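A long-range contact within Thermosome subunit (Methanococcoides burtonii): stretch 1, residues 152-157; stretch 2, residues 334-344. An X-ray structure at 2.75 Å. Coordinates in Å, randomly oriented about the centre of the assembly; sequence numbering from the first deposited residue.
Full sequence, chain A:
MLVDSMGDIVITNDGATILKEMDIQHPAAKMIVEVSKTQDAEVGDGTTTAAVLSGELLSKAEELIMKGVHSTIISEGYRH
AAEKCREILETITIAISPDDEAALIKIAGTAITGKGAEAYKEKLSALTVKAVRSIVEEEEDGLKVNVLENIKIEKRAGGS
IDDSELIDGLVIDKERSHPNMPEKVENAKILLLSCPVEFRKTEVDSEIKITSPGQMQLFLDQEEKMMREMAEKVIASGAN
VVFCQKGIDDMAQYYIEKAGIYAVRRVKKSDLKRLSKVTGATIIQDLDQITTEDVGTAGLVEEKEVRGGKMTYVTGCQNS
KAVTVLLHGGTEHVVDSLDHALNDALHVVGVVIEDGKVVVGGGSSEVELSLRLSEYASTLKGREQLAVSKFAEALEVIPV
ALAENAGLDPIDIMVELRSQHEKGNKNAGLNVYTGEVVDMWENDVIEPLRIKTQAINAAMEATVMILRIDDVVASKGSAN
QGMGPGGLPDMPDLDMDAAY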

# COMPACT_ATOMS: atom_id res chain seq x y z
N LYS A 152 -3.52 -11.18 -2.46
CA LYS A 152 -4.74 -11.49 -1.74
C LYS A 152 -4.38 -12.22 -0.45
O LYS A 152 -3.58 -13.15 -0.45
CB LYS A 152 -5.68 -12.36 -2.58
CG LYS A 152 -6.80 -12.95 -1.74
CD LYS A 152 -7.67 -13.94 -2.49
CE LYS A 152 -8.59 -14.64 -1.52
NZ LYS A 152 -9.81 -15.14 -2.18
N ILE A 153 -4.97 -11.79 0.66
CA ILE A 153 -4.75 -12.49 1.91
C ILE A 153 -5.96 -13.32 2.22
O ILE A 153 -7.08 -12.82 2.22
CB ILE A 153 -4.44 -11.53 3.07
CG1 ILE A 153 -3.34 -10.55 2.67
CG2 ILE A 153 -4.00 -12.31 4.25
CD1 ILE A 153 -2.75 -9.75 3.83
N GLU A 154 -5.74 -14.60 2.44
CA GLU A 154 -6.80 -15.54 2.78
C GLU A 154 -6.39 -16.14 4.11
O GLU A 154 -5.35 -16.81 4.21
CB GLU A 154 -6.94 -16.63 1.71
CG GLU A 154 -7.99 -17.68 2.02
CD GLU A 154 -9.39 -17.15 1.79
OE1 GLU A 154 -9.51 -16.22 0.96
OE2 GLU A 154 -10.34 -17.65 2.44
N LYS A 155 -7.16 -15.86 5.15
CA LYS A 155 -6.72 -16.27 6.48
C LYS A 155 -7.18 -17.67 6.85
O LYS A 155 -8.36 -17.99 6.81
CB LYS A 155 -7.09 -15.22 7.55
CG LYS A 155 -8.53 -14.82 7.59
CD LYS A 155 -8.71 -13.36 8.01
CE LYS A 155 -10.20 -13.02 8.04
NZ LYS A 155 -10.43 -11.57 8.20
N ARG A 156 -6.20 -18.51 7.17
CA ARG A 156 -6.46 -19.87 7.60
C ARG A 156 -6.19 -20.03 9.11
O ARG A 156 -5.04 -20.10 9.56
CB ARG A 156 -5.57 -20.82 6.80
CG ARG A 156 -5.65 -20.64 5.29
CD ARG A 156 -5.85 -21.98 4.58
NE ARG A 156 -7.15 -22.57 4.89
CZ ARG A 156 -8.31 -21.93 4.77
NH1 ARG A 156 -8.35 -20.66 4.36
NH2 ARG A 156 -9.44 -22.55 5.07
N ALA A 157 -7.25 -20.07 9.91
CA ALA A 157 -7.09 -20.22 11.35
C ALA A 157 -6.43 -21.56 11.68
O ALA A 157 -6.77 -22.59 11.08
CB ALA A 157 -8.43 -20.10 12.05
N VAL A 334 -6.18 -14.50 16.52
CA VAL A 334 -4.80 -14.18 16.17
C VAL A 334 -4.73 -13.80 14.69
O VAL A 334 -4.16 -12.79 14.29
CB VAL A 334 -3.88 -15.40 16.40
CG1 VAL A 334 -2.48 -15.15 15.85
CG2 VAL A 334 -3.82 -15.75 17.87
N VAL A 335 -5.34 -14.63 13.87
CA VAL A 335 -5.25 -14.46 12.44
C VAL A 335 -5.97 -13.21 11.93
O VAL A 335 -5.59 -12.67 10.89
CB VAL A 335 -5.73 -15.73 11.74
CG1 VAL A 335 -6.89 -15.43 10.83
CG2 VAL A 335 -4.58 -16.39 11.04
N ASP A 336 -6.98 -12.73 12.65
CA ASP A 336 -7.62 -11.47 12.27
C ASP A 336 -6.63 -10.31 12.39
O ASP A 336 -6.52 -9.48 11.48
CB ASP A 336 -8.87 -11.18 13.10
CG ASP A 336 -10.02 -12.11 12.77
OD1 ASP A 336 -10.09 -12.60 11.62
OD2 ASP A 336 -10.86 -12.34 13.66
N SER A 337 -5.91 -10.27 13.51
CA SER A 337 -4.93 -9.22 13.78
C SER A 337 -3.73 -9.30 12.85
O SER A 337 -3.24 -8.27 12.38
CB SER A 337 -4.43 -9.32 15.23
OG SER A 337 -5.52 -9.33 16.12
N LEU A 338 -3.24 -10.51 12.62
CA LEU A 338 -2.15 -10.69 11.67
C LEU A 338 -2.56 -10.13 10.30
O LEU A 338 -1.80 -9.37 9.69
CB LEU A 338 -1.75 -12.16 11.56
CG LEU A 338 -1.06 -12.69 12.82
CD1 LEU A 338 -0.67 -14.17 12.68
CD2 LEU A 338 0.14 -11.84 13.18
N ASP A 339 -3.76 -10.47 9.83
CA ASP A 339 -4.22 -9.92 8.57
C ASP A 339 -4.17 -8.39 8.54
O ASP A 339 -3.62 -7.82 7.60
CB ASP A 339 -5.62 -10.41 8.20
CG ASP A 339 -6.18 -9.71 6.97
OD1 ASP A 339 -6.05 -10.27 5.87
OD2 ASP A 339 -6.73 -8.60 7.10
N HIS A 340 -4.72 -7.74 9.55
CA HIS A 340 -4.68 -6.27 9.59
C HIS A 340 -3.22 -5.81 9.57
O HIS A 340 -2.83 -4.95 8.77
CB HIS A 340 -5.43 -5.70 10.80
CG HIS A 340 -6.92 -5.83 10.70
ND1 HIS A 340 -7.57 -7.04 10.77
CD2 HIS A 340 -7.89 -4.89 10.55
CE1 HIS A 340 -8.87 -6.85 10.66
NE2 HIS A 340 -9.09 -5.56 10.52
N ALA A 341 -2.41 -6.42 10.42
CA ALA A 341 -1.01 -6.05 10.48
C ALA A 341 -0.33 -6.20 9.10
O ALA A 341 0.19 -5.22 8.54
CB ALA A 341 -0.30 -6.84 11.55
N LEU A 342 -0.34 -7.41 8.55
CA LEU A 342 0.21 -7.70 7.22
C LEU A 342 -0.25 -6.69 6.16
O LEU A 342 0.57 -6.20 5.38
CB LEU A 342 -0.16 -9.12 6.78
CG LEU A 342 0.35 -9.71 5.47
CD1 LEU A 342 1.86 -9.74 5.39
CD2 LEU A 342 -0.20 -11.10 5.38
N ASN A 343 -1.54 -6.39 6.11
CA ASN A 343 -2.03 -5.41 5.15
C ASN A 343 -1.26 -4.10 5.27
O ASN A 343 -0.85 -3.55 4.27
CB ASN A 343 -3.54 -5.19 5.28
CG ASN A 343 -4.31 -5.77 4.12
OD1 ASN A 343 -4.01 -5.48 2.96
ND2 ASN A 343 -5.32 -6.59 4.42
N ASP A 344 -1.05 -3.61 6.48
CA ASP A 344 -0.30 -2.38 6.63
C ASP A 344 1.14 -2.53 6.19
O ASP A 344 1.65 -1.71 5.42
CB ASP A 344 -0.35 -1.87 8.07
CG ASP A 344 -1.70 -1.33 8.44
OD1 ASP A 344 -2.44 -0.91 7.52
OD2 ASP A 344 -2.03 -1.34 9.64

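This is a strand packed nearly antiparallel against a helix, held by a small set of side-chain contacts and one salt bridge, with no hydrogen bond crossing between them. The axes approach to 8.5 Å at an angle of 156°, and 404 Å² of surface is buried in all. Because side chains alternate along a strand, Ile153 and Lys155 point toward the helix while Glu154 points away. The helix answers with Val335, Asp339 and Leu342, spaced four and three residues apart so that they recur on one face.

Ile153, its chi1 m and chi2 t, reaches Leu342, with Ile153 CD1 3.3 Å from Leu342 CD2; two branched aliphatic chains suit this apolar contact, and Leu342 is buried. The same side chain also lies against a polar neighbour, with Ile153 CG2 3.3 Å from Asp339 OD1, close packing that is not a hydrogen bond.

Lys155 serves two roles. Its methylene base packs on buried Val335, Lys155 CB lying 3.3 Å from Val335 CG1, and its extended chain passes Asp339 to carry the ammonium to Asp336, where Lys155 NZ is 3.6 Å from Asp336 OD1 in a salt bridge. A long lysine suits this exposed position, since its aliphatic part can pack while its charge stays near the surface. Asp336 points away at CA-to-CB, yet its carboxylate comes nearer and meets that charge.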